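Side-chain contacts in CdiA-CT toxin, Conserved domain protein (Yersinia pseudotuberculosis serotype O:3, PDB 4ZQU), which probably acts as an endonuclease toxin of contact-dependent growth inhibition, and forms a complex with its CdiI immunity protein: residues 5-10 / 24-29; 43-48 / 98-103; 61-66 / 108-113. All coordinates share one frame; numbering follows the deposited sequence.

The three contacts join helices to one another and to the mixed sheet. Interaction 1 sets the N-terminal helix against strand 26-27, the outermost strand of the sheet within this chain, with a tyrosine ring resting on helix backbone. Interactions 2 and 3 share helix 98-113: its first turns meet the end of helix 42-47, and its last turns run beside helix 53-66, on the sheet face opposite the N-terminal helix. Interaction 2 is buried although far from the chain's centre, and relies on an amide that serves backbone carbonyls. Interactions 1 and 3 are partly buried and pair apolar packing with a tyrosine; of these two, interaction 3 alone has a clear hydrogen bond across it. They come together at Tyr24 and Thr65.

Interaction 1 of 3, residues 5-10 / 24-29; sequences DYVGKT and YDYFDR
Gly8 of helix 3-9 and Tyr26 of strand 26-27 mark the closest approach of the two backbones, with their CA atoms 7.4 Å apart. That gap is bridged from the strand side, where Tyr26 points its ring at the helix. The phenol end lies against bare backbone: Tyr26 CZ is 3.3 Å from Gly8 CA, and Tyr26 OH is 3.2 Å from the same carbon. Glycine suits the place because the hydroxyl sits where a CB would otherwise project. The neighbouring Val7 crosses the ring obliquely. With CG1 opposite its backbone N (chi1 171°), that methyl comes to 3.7 Å from Tyr26 CE2, and the buried side chain also packs on Val35 and Ala37 of strand 33-39. Asp5 offers only its backbone side here, its CA 3.7 Å from Tyr26 OH; its carboxylate is engaged in a salt bridge with Arg16, whose side chain also touches Tyr26. Further along the strand segment, Asp28 makes a salt bridge to Arg69 of the CdiI chain. Asp25 and Tyr26 both face Val35 in a classic beta bulge, on the strand outermost within this chain of a helix-flanked mixed sheet consistent with the PDDEXK nuclease fold.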
ATOM      1  N   ASP A   5       5.583  16.144   7.363  1.00 34.87           N
ATOM      2  CA  ASP A   5       4.857  17.093   6.528  1.00 35.04           C
ATOM      3  C   ASP A   5       5.809  17.924   5.677  1.00 32.42           C
ATOM      4  O   ASP A   5       5.511  18.242   4.524  1.00 31.72           O
ATOM      5  CB  ASP A   5       3.986  18.002   7.396  1.00 38.83           C
ATOM      6  CG  ASP A   5       2.897  17.239   8.120  1.00 42.34           C
ATOM      7  OD1 ASP A   5       1.775  17.147   7.579  1.00 44.31           O
ATOM      8  OD2 ASP A   5       3.163  16.717   9.222  1.00 43.44           O
ATOM      9  N   TYR A   6       6.953  18.271   6.257  1.00 32.75           N
ATOM     10  CA  TYR A   6       7.986  19.020   5.554  1.00 34.15           C
ATOM     11  C   TYR A   6       8.512  18.240   4.351  1.00 35.15           C
ATOM     12  O   TYR A   6       8.784  18.813   3.293  1.00 36.06           O
ATOM     13  CB  TYR A   6       9.132  19.361   6.508  1.00 34.43           C
ATOM     14  CG  TYR A   6      10.309  20.024   5.839  1.00 35.39           C
ATOM     15  CD1 TYR A   6      10.332  21.396   5.638  1.00 37.77           C
ATOM     16  CD2 TYR A   6      11.400  19.279   5.409  1.00 35.28           C
ATOM     17  CE1 TYR A   6      11.408  22.008   5.026  1.00 39.99           C
ATOM     18  CE2 TYR A   6      12.480  19.882   4.795  1.00 36.42           C
ATOM     19  CZ  TYR A   6      12.479  21.246   4.605  1.00 38.81           C
ATOM     20  OH  TYR A   6      13.552  21.854   3.995  1.00 40.51           O
ATOM     21  N   VAL A   7       8.657  16.931   4.523  1.00 34.40           N
ATOM     22  CA  VAL A   7       9.083  16.054   3.440  1.00 32.59           C
ATOM     23  C   VAL A   7       8.095  16.127   2.275  1.00 32.34           C
ATOM     24  O   VAL A   7       8.485  16.061   1.111  1.00 32.73           O
ATOM     25  CB  VAL A   7       9.227  14.591   3.931  1.00 31.24           C
ATOM     26  CG1 VAL A   7       9.447  13.636   2.766  1.00 27.86           C
ATOM     27  CG2 VAL A   7      10.367  14.482   4.934  1.00 30.06           C
ATOM     28  N   GLY A   8       6.817  16.293   2.594  1.00 33.68           N
ATOM     29  CA  GLY A   8       5.786  16.371   1.576  1.00 39.33           C
ATOM     30  C   GLY A   8       5.799  17.633   0.733  1.00 42.96           C
ATOM     31  O   GLY A   8       5.250  17.653  -0.368  1.00 44.33           O
ATOM     32  N   LYS A   9       6.426  18.686   1.249  1.00 44.34           N
ATOM     33  CA  LYS A   9       6.479  19.966   0.551  1.00 45.92           C
ATOM     34  C   LYS A   9       7.308  19.884  -0.730  1.00 47.59           C
ATOM     35  O   LYS A   9       7.073  20.632  -1.678  1.00 49.17           O
ATOM     36  CB  LYS A   9       7.037  21.043   1.473  1.00 46.40           C
ATOM     37  N   THR A  10       8.271  18.967  -0.751  1.00 49.90           N
ATOM     38  CA  THR A  10       9.173  18.810  -1.889  1.00 55.87           C
ATOM     39  C   THR A  10       8.709  17.697  -2.829  1.00 49.57           C
ATOM     40  O   THR A  10       9.407  17.343  -3.779  1.00 50.14           O
ATOM     41  CB  THR A  10      10.617  18.507  -1.420  1.00 65.43           C
ATOM     42  OG1 THR A  10      11.516  18.561  -2.536  1.00 67.08           O
ATOM     43  CG2 THR A  10      10.698  17.131  -0.778  1.00 62.69           C
ATOM     44  N   TYR A  24       6.647   3.359   4.785  1.00 42.12           N
ATOM     45  CA  TYR A  24       6.503   4.315   3.691  1.00 36.88           C
ATOM     46  C   TYR A  24       5.517   5.426   4.035  1.00 34.65           C
ATOM     47  O   TYR A  24       4.368   5.163   4.394  1.00 35.46           O
ATOM     48  CB  TYR A  24       6.058   3.603   2.412  1.00 34.61           C
ATOM     49  CG  TYR A  24       7.036   2.563   1.915  1.00 33.42           C
ATOM     50  CD1 TYR A  24       8.397   2.681   2.171  1.00 33.39           C
ATOM     51  CD2 TYR A  24       6.597   1.459   1.198  1.00 33.78           C
ATOM     52  CE1 TYR A  24       9.295   1.731   1.723  1.00 35.85           C
ATOM     53  CE2 TYR A  24       7.488   0.502   0.744  1.00 36.40           C
ATOM     54  CZ  TYR A  24       8.836   0.643   1.010  1.00 36.70           C
ATOM     55  OH  TYR A  24       9.728  -0.304   0.561  1.00 37.44           O
ATOM     56  N   ASP A  25       5.974   6.668   3.917  1.00 31.64           N
ATOM     57  CA  ASP A  25       5.142   7.822   4.232  1.00 29.53           C
ATOM     58  C   ASP A  25       4.643   8.494   2.960  1.00 28.19           C
ATOM     59  O   ASP A  25       3.528   9.010   2.914  1.00 27.66           O
ATOM     60  CB  ASP A  25       5.924   8.813   5.095  1.00 27.80           C
ATOM     61  CG  ASP A  25       6.416   8.190   6.389  1.00 31.99           C
ATOM     62  OD1 ASP A  25       5.641   7.446   7.026  1.00 33.73           O
ATOM     63  OD2 ASP A  25       7.579   8.433   6.768  1.00 33.89           O
ATOM     64  N   TYR A  26       5.474   8.474   1.923  1.00 28.62           N
ATOM     65  CA  TYR A  26       5.110   9.063   0.640  1.00 28.42           C
ATOM     66  C   TYR A  26       5.309   8.090  -0.509  1.00 28.57           C
ATOM     67  O   TYR A  26       6.190   7.231  -0.470  1.00 30.16           O
ATOM     68  CB  TYR A  26       5.918  10.332   0.383  1.00 28.55           C
ATOM     69  CG  TYR A  26       5.574  11.452   1.322  1.00 28.52           C
ATOM     70  CD1 TYR A  26       4.533  12.324   1.038  1.00 28.12           C
ATOM     71  CD2 TYR A  26       6.281  11.634   2.502  1.00 30.46           C
ATOM     72  CE1 TYR A  26       4.206  13.347   1.900  1.00 27.80           C
ATOM     73  CE2 TYR A  26       5.962  12.656   3.371  1.00 32.65           C
ATOM     74  CZ  TYR A  26       4.922  13.508   3.065  1.00 31.21           C
ATOM     75  OH  TYR A  26       4.600  14.531   3.925  1.00 33.24           O
ATOM     76  N   PHE A  27       4.484   8.237  -1.538  1.00 25.97           N
ATOM     77  CA  PHE A  27       4.582   7.410  -2.727  1.00 27.81           C
ATOM     78  C   PHE A  27       4.292   8.248  -3.961  1.00 30.22           C
ATOM     79  O   PHE A  27       3.180   8.746  -4.125  1.00 32.55           O
ATOM     80  CB  PHE A  27       3.613   6.230  -2.641  1.00 29.69           C
ATOM     81  CG  PHE A  27       3.752   5.240  -3.767  1.00 32.43           C
ATOM     82  CD1 PHE A  27       4.999   4.873  -4.233  1.00 33.58           C
ATOM     83  CD2 PHE A  27       2.635   4.677  -4.356  1.00 33.20           C
ATOM     84  CE1 PHE A  27       5.131   3.960  -5.265  1.00 33.89           C
ATOM     85  CE2 PHE A  27       2.763   3.767  -5.391  1.00 32.37           C
ATOM     86  CZ  PHE A  27       4.012   3.410  -5.843  1.00 32.12           C
ATOM     87  N   ASP A  28       5.295   8.423  -4.815  1.00 30.54           N
ATOM     88  CA  ASP A  28       5.082   9.108  -6.086  1.00 29.63           C
ATOM     89  C   ASP A  28       4.199   8.222  -6.953  1.00 26.93           C
ATOM     90  O   ASP A  28       4.649   7.206  -7.476  1.00 28.55           O
ATOM     91  CB  ASP A  28       6.414   9.415  -6.777  1.00 30.97           C
ATOM     92  CG  ASP A  28       6.259  10.359  -7.960  1.00 32.15           C
ATOM     93  OD1 ASP A  28       5.298  10.198  -8.742  1.00 34.01           O
ATOM     94  OD2 ASP A  28       7.107  11.263  -8.113  1.00 31.41           O
ATOM     95  N   ARG A  29       2.938   8.613  -7.099  1.00 26.71           N
ATOM     96  CA  ARG A  29       1.941   7.762  -7.735  1.00 27.06           C
ATOM     97  C   ARG A  29       2.209   7.545  -9.218  1.00 27.34           C
ATOM     98  O   ARG A  29       1.614   6.662  -9.833  1.00 29.66           O
ATOM     99  CB  ARG A  29       0.543   8.354  -7.547  1.00 26.85           C
ATOM    100  CG  ARG A  29       0.225   8.746  -6.118  1.00 27.26           C
ATOM    101  CD  ARG A  29       0.408   7.589  -5.146  1.00 25.74           C
ATOM    102  NE  ARG A  29       0.155   8.023  -3.776  1.00 23.57           N
ATOM    103  CZ  ARG A  29      -0.812   7.544  -3.003  1.00 25.71           C
ATOM    104  NH1 ARG A  29      -1.614   6.591  -3.452  1.00 27.58           N
ATOM    105  NH2 ARG A  29      -0.971   8.010  -1.773  1.00 26.78           N
TER

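Interaction 2 of 3, residues 43-48 / 98-103; sequences QTMAKL and KAQWTE
Gln100 reaches from helix 98-113 to the end of helix 42-47, where its amide NE2 donates to Met45 O at 2.7 Å. The bond is bent, with an N-H...O angle of 137°, and the nitrogen stands 29° off the plane of the carbonyl. A second, weak bond runs from Gln100 NE2 to Leu48 O at 3.4 Å. The other half of the amide is used as well: OE1 accepts from Thr97 N, just ahead of its own helix. Glutamine suits this buried place because one flat group both gives and receives. Leu48 is the first residue to leave helical angles, so the arrangement is a helix terminus whose late carbonyls are met by a side chain from another helix. Met45 packs alongside in the reverse sense; bends at its second and third torsions fold the thioether back, and SD lies 3.6 Å from Gln100 CD. The sulfur's chain also meets Val54, Pro93 and Val92. One turn on, buried Glu103 receives Tyr55 N at OE1 and Asn52 N at OE2, around the start of helix 53-66, where a carboxylate would probably be favoured by the helix dipole.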
ATOM      1  N   GLN A  43      16.112  14.933  22.083  1.00 49.42           N
ATOM      2  CA  GLN A  43      15.927  14.060  23.234  1.00 50.32           C
ATOM      3  C   GLN A  43      16.197  12.600  22.891  1.00 47.48           C
ATOM      4  O   GLN A  43      16.887  11.900  23.634  1.00 46.47           O
ATOM      5  CB  GLN A  43      14.514  14.216  23.794  1.00 53.18           C
ATOM      6  CG  GLN A  43      14.237  15.591  24.371  1.00 55.89           C
ATOM      7  CD  GLN A  43      15.076  15.896  25.598  1.00 59.19           C
ATOM      8  OE1 GLN A  43      16.089  16.592  25.515  1.00 60.23           O
ATOM      9  NE2 GLN A  43      14.656  15.377  26.746  1.00 60.88           N
ATOM     10  N   THR A  44      15.650  12.149  21.765  1.00 45.28           N
ATOM     11  CA  THR A  44      15.830  10.771  21.318  1.00 43.01           C
ATOM     12  C   THR A  44      17.279  10.517  20.906  1.00 40.36           C
ATOM     13  O   THR A  44      17.822   9.435  21.137  1.00 38.79           O
ATOM     14  CB  THR A  44      14.893  10.438  20.140  1.00 41.93           C
ATOM     15  OG1 THR A  44      13.546  10.772  20.493  1.00 44.09           O
ATOM     16  CG2 THR A  44      14.966   8.960  19.794  1.00 41.25           C
ATOM     17  N   MET A  45      17.901  11.524  20.299  1.00 39.51           N
ATOM     18  CA  MET A  45      19.306  11.438  19.918  1.00 39.40           C
ATOM     19  C   MET A  45      20.188  11.340  21.158  1.00 40.40           C
ATOM     20  O   MET A  45      21.188  10.621  21.171  1.00 39.11           O
ATOM     21  CB  MET A  45      19.710  12.645  19.067  1.00 39.58           C
ATOM     22  CG  MET A  45      21.127  12.573  18.528  1.00 39.86           C
ATOM     23  SD  MET A  45      21.380  11.150  17.448  1.00 46.07           S
ATOM     24  CE  MET A  45      20.620  11.728  15.938  1.00 33.97           C
ATOM     25  N   ALA A  46      19.805  12.063  22.205  1.00 43.06           N
ATOM     26  CA  ALA A  46      20.508  12.003  23.477  1.00 44.54           C
ATOM     27  C   ALA A  46      20.281  10.658  24.159  1.00 48.86           C
ATOM     28  O   ALA A  46      21.177  10.126  24.816  1.00 52.82           O
ATOM     29  CB  ALA A  46      20.064  13.137  24.382  1.00 44.93           C
ATOM     30  N   LYS A  47      19.078  10.113  23.998  1.00 48.35           N
ATOM     31  CA  LYS A  47      18.711   8.854  24.640  1.00 49.13           C
ATOM     32  C   LYS A  47      19.484   7.673  24.054  1.00 48.28           C
ATOM     33  O   LYS A  47      19.920   6.783  24.785  1.00 49.76           O
ATOM     34  CB  LYS A  47      17.212   8.619  24.518  1.00 49.70           C
ATOM     35  N   LEU A  48      19.650   7.670  22.735  1.00 45.66           N
ATOM     36  CA  LEU A  48      20.403   6.620  22.058  1.00 43.31           C
ATOM     37  C   LEU A  48      21.900   6.913  22.106  1.00 43.79           C
ATOM     38  O   LEU A  48      22.552   7.046  21.071  1.00 41.82           O
ATOM     39  CB  LEU A  48      19.939   6.477  20.608  1.00 39.56           C
ATOM     40  CG  LEU A  48      18.468   6.103  20.418  1.00 38.47           C
ATOM     41  CD1 LEU A  48      18.113   6.063  18.944  1.00 37.62           C
ATOM     42  CD2 LEU A  48      18.172   4.768  21.074  1.00 39.32           C
ATOM     43  N   LYS A  98      29.929  13.275  17.187  1.00 38.85           N
ATOM     44  CA  LYS A  98      30.775  12.690  16.154  1.00 38.78           C
ATOM     45  C   LYS A  98      30.619  11.178  16.127  1.00 37.51           C
ATOM     46  O   LYS A  98      30.547  10.569  15.061  1.00 37.26           O
ATOM     47  CB  LYS A  98      32.239  13.069  16.390  1.00 39.69           C
ATOM     48  CG  LYS A  98      32.453  14.557  16.617  1.00 39.61           C
ATOM     49  CD  LYS A  98      33.817  14.843  17.216  1.00 42.25           C
ATOM     50  CE  LYS A  98      34.929  14.419  16.279  1.00 44.73           C
ATOM     51  NZ  LYS A  98      36.266  14.728  16.856  1.00 48.74           N
ATOM     52  N   ALA A  99      30.559  10.581  17.314  1.00 37.29           N
ATOM     53  CA  ALA A  99      30.359   9.144  17.447  1.00 38.42           C
ATOM     54  C   ALA A  99      29.025   8.717  16.846  1.00 37.41           C
ATOM     55  O   ALA A  99      28.896   7.613  16.318  1.00 38.22           O
ATOM     56  CB  ALA A  99      30.436   8.736  18.905  1.00 39.86           C
ATOM     57  N   GLN A 100      28.036   9.600  16.929  1.00 35.58           N
ATOM     58  CA  GLN A 100      26.713   9.315  16.394  1.00 33.30           C
ATOM     59  C   GLN A 100      26.669   9.510  14.881  1.00 30.78           C
ATOM     60  O   GLN A 100      25.986   8.771  14.174  1.00 30.04           O
ATOM     61  CB  GLN A 100      25.664  10.187  17.086  1.00 32.16           C
ATOM     62  CG  GLN A 100      25.340   9.717  18.500  1.00 31.72           C
ATOM     63  CD  GLN A 100      24.418  10.658  19.249  1.00 31.48           C
ATOM     64  OE1 GLN A 100      24.448  11.871  19.045  1.00 31.65           O
ATOM     65  NE2 GLN A 100      23.590  10.100  20.125  1.00 32.48           N
ATOM     66  N   TRP A 101      27.409  10.496  14.387  1.00 30.14           N
ATOM     67  CA  TRP A 101      27.546  10.696  12.948  1.00 30.50           C
ATOM     68  C   TRP A 101      28.218   9.504  12.286  1.00 31.31           C
ATOM     69  O   TRP A 101      27.981   9.217  11.114  1.00 31.67           O
ATOM     70  CB  TRP A 101      28.340  11.966  12.648  1.00 32.54           C
ATOM     71  CG  TRP A 101      27.481  13.175  12.531  1.00 32.94           C
ATOM     72  CD1 TRP A 101      27.444  14.243  13.379  1.00 32.45           C
ATOM     73  CD2 TRP A 101      26.514  13.437  11.508  1.00 32.53           C
ATOM     74  NE1 TRP A 101      26.519  15.159  12.942  1.00 33.43           N
ATOM     75  CE2 TRP A 101      25.933  14.687  11.796  1.00 34.33           C
ATOM     76  CE3 TRP A 101      26.088  12.737  10.377  1.00 30.67           C
ATOM     77  CZ2 TRP A 101      24.943  15.251  10.992  1.00 33.41           C
ATOM     78  CZ3 TRP A 101      25.109  13.299   9.580  1.00 31.43           C
ATOM     79  CH2 TRP A 101      24.546  14.543   9.892  1.00 32.09           C
ATOM     80  N   THR A 102      29.072   8.823  13.044  1.00 31.87           N
ATOM     81  CA  THR A 102      29.739   7.622  12.562  1.00 33.09           C
ATOM     82  C   THR A 102      28.724   6.511  12.319  1.00 34.49           C
ATOM     83  O   THR A 102      28.841   5.751  11.355  1.00 36.07           O
ATOM     84  CB  THR A 102      30.808   7.145  13.556  1.00 34.19           C
ATOM     85  OG1 THR A 102      31.783   8.178  13.738  1.00 36.37           O
ATOM     86  CG2 THR A 102      31.499   5.899  13.042  1.00 37.16           C
ATOM     87  N   GLU A 103      27.723   6.427  13.192  1.00 34.44           N
ATOM     88  CA  GLU A 103      26.649   5.449  13.039  1.00 34.47           C
ATOM     89  C   GLU A 103      25.719   5.851  11.901  1.00 33.35           C
ATOM     90  O   GLU A 103      25.233   5.002  11.153  1.00 35.44           O
ATOM     91  CB  GLU A 103      25.853   5.301  14.338  1.00 35.41           C
ATOM     92  CG  GLU A 103      26.701   5.025  15.568  1.00 38.85           C
ATOM     93  CD  GLU A 103      25.893   4.460  16.718  1.00 41.38           C
ATOM     94  OE1 GLU A 103      24.765   3.983  16.474  1.00 39.98           O
ATOM     95  OE2 GLU A 103      26.382   4.497  17.868  1.00 45.25           O
TER

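Interaction 3 of 3, residues 61-66 / 108-113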
ATOM      1  N   ASN A  61      14.803   0.657  10.242  1.00 41.17           N
ATOM      2  CA  ASN A  61      13.946   1.256   9.229  1.00 40.95           C
ATOM      3  C   ASN A  61      14.346   0.814   7.828  1.00 40.31           C
ATOM      4  O   ASN A  61      13.492   0.456   7.021  1.00 42.99           O
ATOM      5  CB  ASN A  61      13.985   2.780   9.324  1.00 41.21           C
ATOM      6  CG  ASN A  61      13.011   3.448   8.367  1.00 44.86           C
ATOM      7  OD1 ASN A  61      13.263   3.537   7.166  1.00 45.27           O
ATOM      8  ND2 ASN A  61      11.893   3.925   8.900  1.00 46.87           N
ATOM      9  N   ILE A  62      15.648   0.844   7.550  1.00 38.75           N
ATOM     10  CA  ILE A  62      16.182   0.460   6.244  1.00 37.43           C
ATOM     11  C   ILE A  62      15.741  -0.937   5.822  1.00 39.71           C
ATOM     12  O   ILE A  62      15.323  -1.147   4.683  1.00 42.80           O
ATOM     13  CB  ILE A  62      17.723   0.511   6.237  1.00 35.42           C
ATOM     14  CG1 ILE A  62      18.209   1.946   6.424  1.00 32.39           C
ATOM     15  CG2 ILE A  62      18.275  -0.063   4.941  1.00 35.65           C
ATOM     16  CD1 ILE A  62      19.709   2.072   6.461  1.00 30.44           C
ATOM     17  N   ASP A  63      15.831  -1.889   6.744  1.00 39.51           N
ATOM     18  CA  ASP A  63      15.468  -3.270   6.450  1.00 41.06           C
ATOM     19  C   ASP A  63      14.009  -3.388   6.022  1.00 42.02           C
ATOM     20  O   ASP A  63      13.689  -4.139   5.105  1.00 43.95           O
ATOM     21  CB  ASP A  63      15.734  -4.166   7.662  1.00 42.89           C
ATOM     22  CG  ASP A  63      17.213  -4.288   7.982  1.00 43.08           C
ATOM     23  OD1 ASP A  63      18.031  -4.240   7.039  1.00 42.34           O
ATOM     24  OD2 ASP A  63      17.556  -4.436   9.176  1.00 42.68           O
ATOM     25  N   VAL A  64      13.134  -2.633   6.680  1.00 41.00           N
ATOM     26  CA  VAL A  64      11.707  -2.666   6.375  1.00 41.40           C
ATOM     27  C   VAL A  64      11.423  -2.094   4.989  1.00 40.75           C
ATOM     28  O   VAL A  64      10.618  -2.641   4.234  1.00 42.56           O
ATOM     29  CB  VAL A  64      10.891  -1.885   7.421  1.00 41.53           C
ATOM     30  CG1 VAL A  64       9.408  -1.956   7.102  1.00 42.01           C
ATOM     31  CG2 VAL A  64      11.156  -2.435   8.807  1.00 42.39           C
ATOM     32  N   THR A  65      12.090  -0.994   4.659  1.00 37.76           N
ATOM     33  CA  THR A  65      11.940  -0.381   3.347  1.00 37.21           C
ATOM     34  C   THR A  65      12.403  -1.337   2.254  1.00 36.85           C
ATOM     35  O   THR A  65      11.779  -1.440   1.199  1.00 37.56           O
ATOM     36  CB  THR A  65      12.744   0.930   3.234  1.00 36.51           C
ATOM     37  OG1 THR A  65      14.145   0.635   3.231  1.00 39.63           O
ATOM     38  CG2 THR A  65      12.434   1.858   4.393  1.00 33.41           C
ATOM     39  N   ALA A  66      13.497  -2.042   2.526  1.00 36.60           N
ATOM     40  CA  ALA A  66      14.136  -2.904   1.535  1.00 37.62           C
ATOM     41  C   ALA A  66      13.440  -4.255   1.400  1.00 39.95           C
ATOM     42  O   ALA A  66      13.293  -4.773   0.295  1.00 38.96           O
ATOM     43  CB  ALA A  66      15.607  -3.106   1.887  1.00 36.10           C
ATOM     44  N   ILE A 108      23.935   4.911   6.318  1.00 34.64           N
ATOM     45  CA  ILE A 108      23.817   5.443   4.966  1.00 33.25           C
ATOM     46  C   ILE A 108      24.408   4.466   3.962  1.00 37.73           C
ATOM     47  O   ILE A 108      23.805   4.167   2.930  1.00 38.32           O
ATOM     48  CB  ILE A 108      24.526   6.802   4.828  1.00 32.32           C
ATOM     49  CG1 ILE A 108      23.757   7.888   5.581  1.00 32.52           C
ATOM     50  CG2 ILE A 108      24.681   7.181   3.364  1.00 32.97           C
ATOM     51  CD1 ILE A 108      24.435   9.244   5.551  1.00 26.25           C
ATOM     52  N   GLU A 109      25.595   3.963   4.279  1.00 42.02           N
ATOM     53  CA  GLU A 109      26.295   3.057   3.382  1.00 46.84           C
ATOM     54  C   GLU A 109      25.664   1.674   3.415  1.00 44.12           C
ATOM     55  O   GLU A 109      25.617   0.984   2.397  1.00 45.48           O
ATOM     56  CB  GLU A 109      27.782   2.977   3.748  1.00 52.65           C
ATOM     57  CG  GLU A 109      28.632   2.229   2.732  1.00 60.49           C
ATOM     58  CD  GLU A 109      28.943   3.074   1.512  1.00 68.18           C
ATOM     59  OE1 GLU A 109      28.508   4.244   1.473  1.00 69.95           O
ATOM     60  OE2 GLU A 109      29.621   2.574   0.592  1.00 72.40           O
ATOM     61  N   TYR A 110      25.183   1.271   4.586  1.00 40.50           N
ATOM     62  CA  TYR A 110      24.446   0.022   4.705  1.00 41.52           C
ATOM     63  C   TYR A 110      23.212   0.041   3.808  1.00 42.12           C
ATOM     64  O   TYR A 110      22.996  -0.877   3.018  1.00 44.60           O
ATOM     65  CB  TYR A 110      24.032  -0.239   6.154  1.00 40.66           C
ATOM     66  CG  TYR A 110      23.084  -1.407   6.300  1.00 42.31           C
ATOM     67  CD1 TYR A 110      23.553  -2.712   6.265  1.00 45.89           C
ATOM     68  CD2 TYR A 110      21.719  -1.203   6.459  1.00 41.01           C
ATOM     69  CE1 TYR A 110      22.688  -3.785   6.390  1.00 48.11           C
ATOM     70  CE2 TYR A 110      20.848  -2.266   6.580  1.00 43.00           C
ATOM     71  CZ  TYR A 110      21.338  -3.555   6.550  1.00 47.98           C
ATOM     72  OH  TYR A 110      20.470  -4.615   6.676  1.00 52.50           O
ATOM     73  N   GLY A 111      22.414   1.097   3.935  1.00 39.85           N
ATOM     74  CA  GLY A 111      21.211   1.251   3.139  1.00 38.88           C
ATOM     75  C   GLY A 111      21.484   1.245   1.648  1.00 40.59           C
ATOM     76  O   GLY A 111      20.708   0.686   0.874  1.00 44.04           O
ATOM     77  N   LYS A 112      22.591   1.861   1.241  1.00 39.58           N
ATOM     78  CA  LYS A 112      22.913   2.006  -0.176  1.00 40.76           C
ATOM     79  C   LYS A 112      23.154   0.650  -0.832  1.00 43.68           C
ATOM     80  O   LYS A 112      22.709   0.403  -1.953  1.00 45.10           O
ATOM     81  CB  LYS A 112      24.133   2.915  -0.362  1.00 42.48           C
ATOM     82  CG  LYS A 112      24.929   2.662  -1.641  1.00 47.93           C
ATOM     83  CD  LYS A 112      26.089   3.647  -1.805  1.00 51.24           C
ATOM     84  CE  LYS A 112      25.808   4.975  -1.116  1.00 51.88           C
ATOM     85  NZ  LYS A 112      27.006   5.859  -1.086  1.00 52.48           N
ATOM     86  N   ASN A 113      23.848  -0.229  -0.120  1.00 43.53           N
ATOM     87  CA  ASN A 113      24.070  -1.586  -0.595  1.00 47.16           C
ATOM     88  C   ASN A 113      22.840  -2.465  -0.372  1.00 47.72           C
ATOM     89  O   ASN A 113      22.749  -3.571  -0.904  1.00 48.90           O
ATOM     90  CB  ASN A 113      25.295  -2.193   0.086  1.00 51.06           C
ATOM     91  CG  ASN A 113      26.576  -1.448  -0.247  1.00 54.38           C
ATOM     92  OD1 ASN A 113      26.859  -1.166  -1.413  1.00 56.98           O
ATOM     93  ND2 ASN A 113      27.361  -1.131   0.779  1.00 54.56           N
TER
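Tyr110 meets Asp63 because its CG is placed opposite the backbone N (chi1 171°), which carries the ring across to helix 53-66, while the aspartate's CG, opposite its own carbonyl carbon, sets OD1 beside the hydroxyl. Tyr110 OH donates to Asp63 OD1 over a very short 2.5 Å. The acceptor lies at the ring's edge, in its plane, yet the carboxylate is turned 83° against the ring. A tyrosine fits this partly exposed position, since its hydroxyl can meet a charged group while its carbons pack inward. Ile62 supplies that inner packing: its CG2 is 3.8 Å from Tyr110 CE2, and CD1 comes to the ring edge in plane. The same isoleucine packs against Gly111, where the missing side chain lets Ile62 CG2 come to 3.7 Å from Gly111 CA. The helix segments run almost parallel, at 13°, with axes 10.1 Å apart. The side chains of Tyr55 and Lys59 also touch Tyr110. Beneath the pair lies the sheet: Ile62 and Ile108 both rest on Val118 of strand 117-122, and helix 98-113 is the connecting helix of the beta-alpha-beta crossover between parallel strands 85-92 and 117-122.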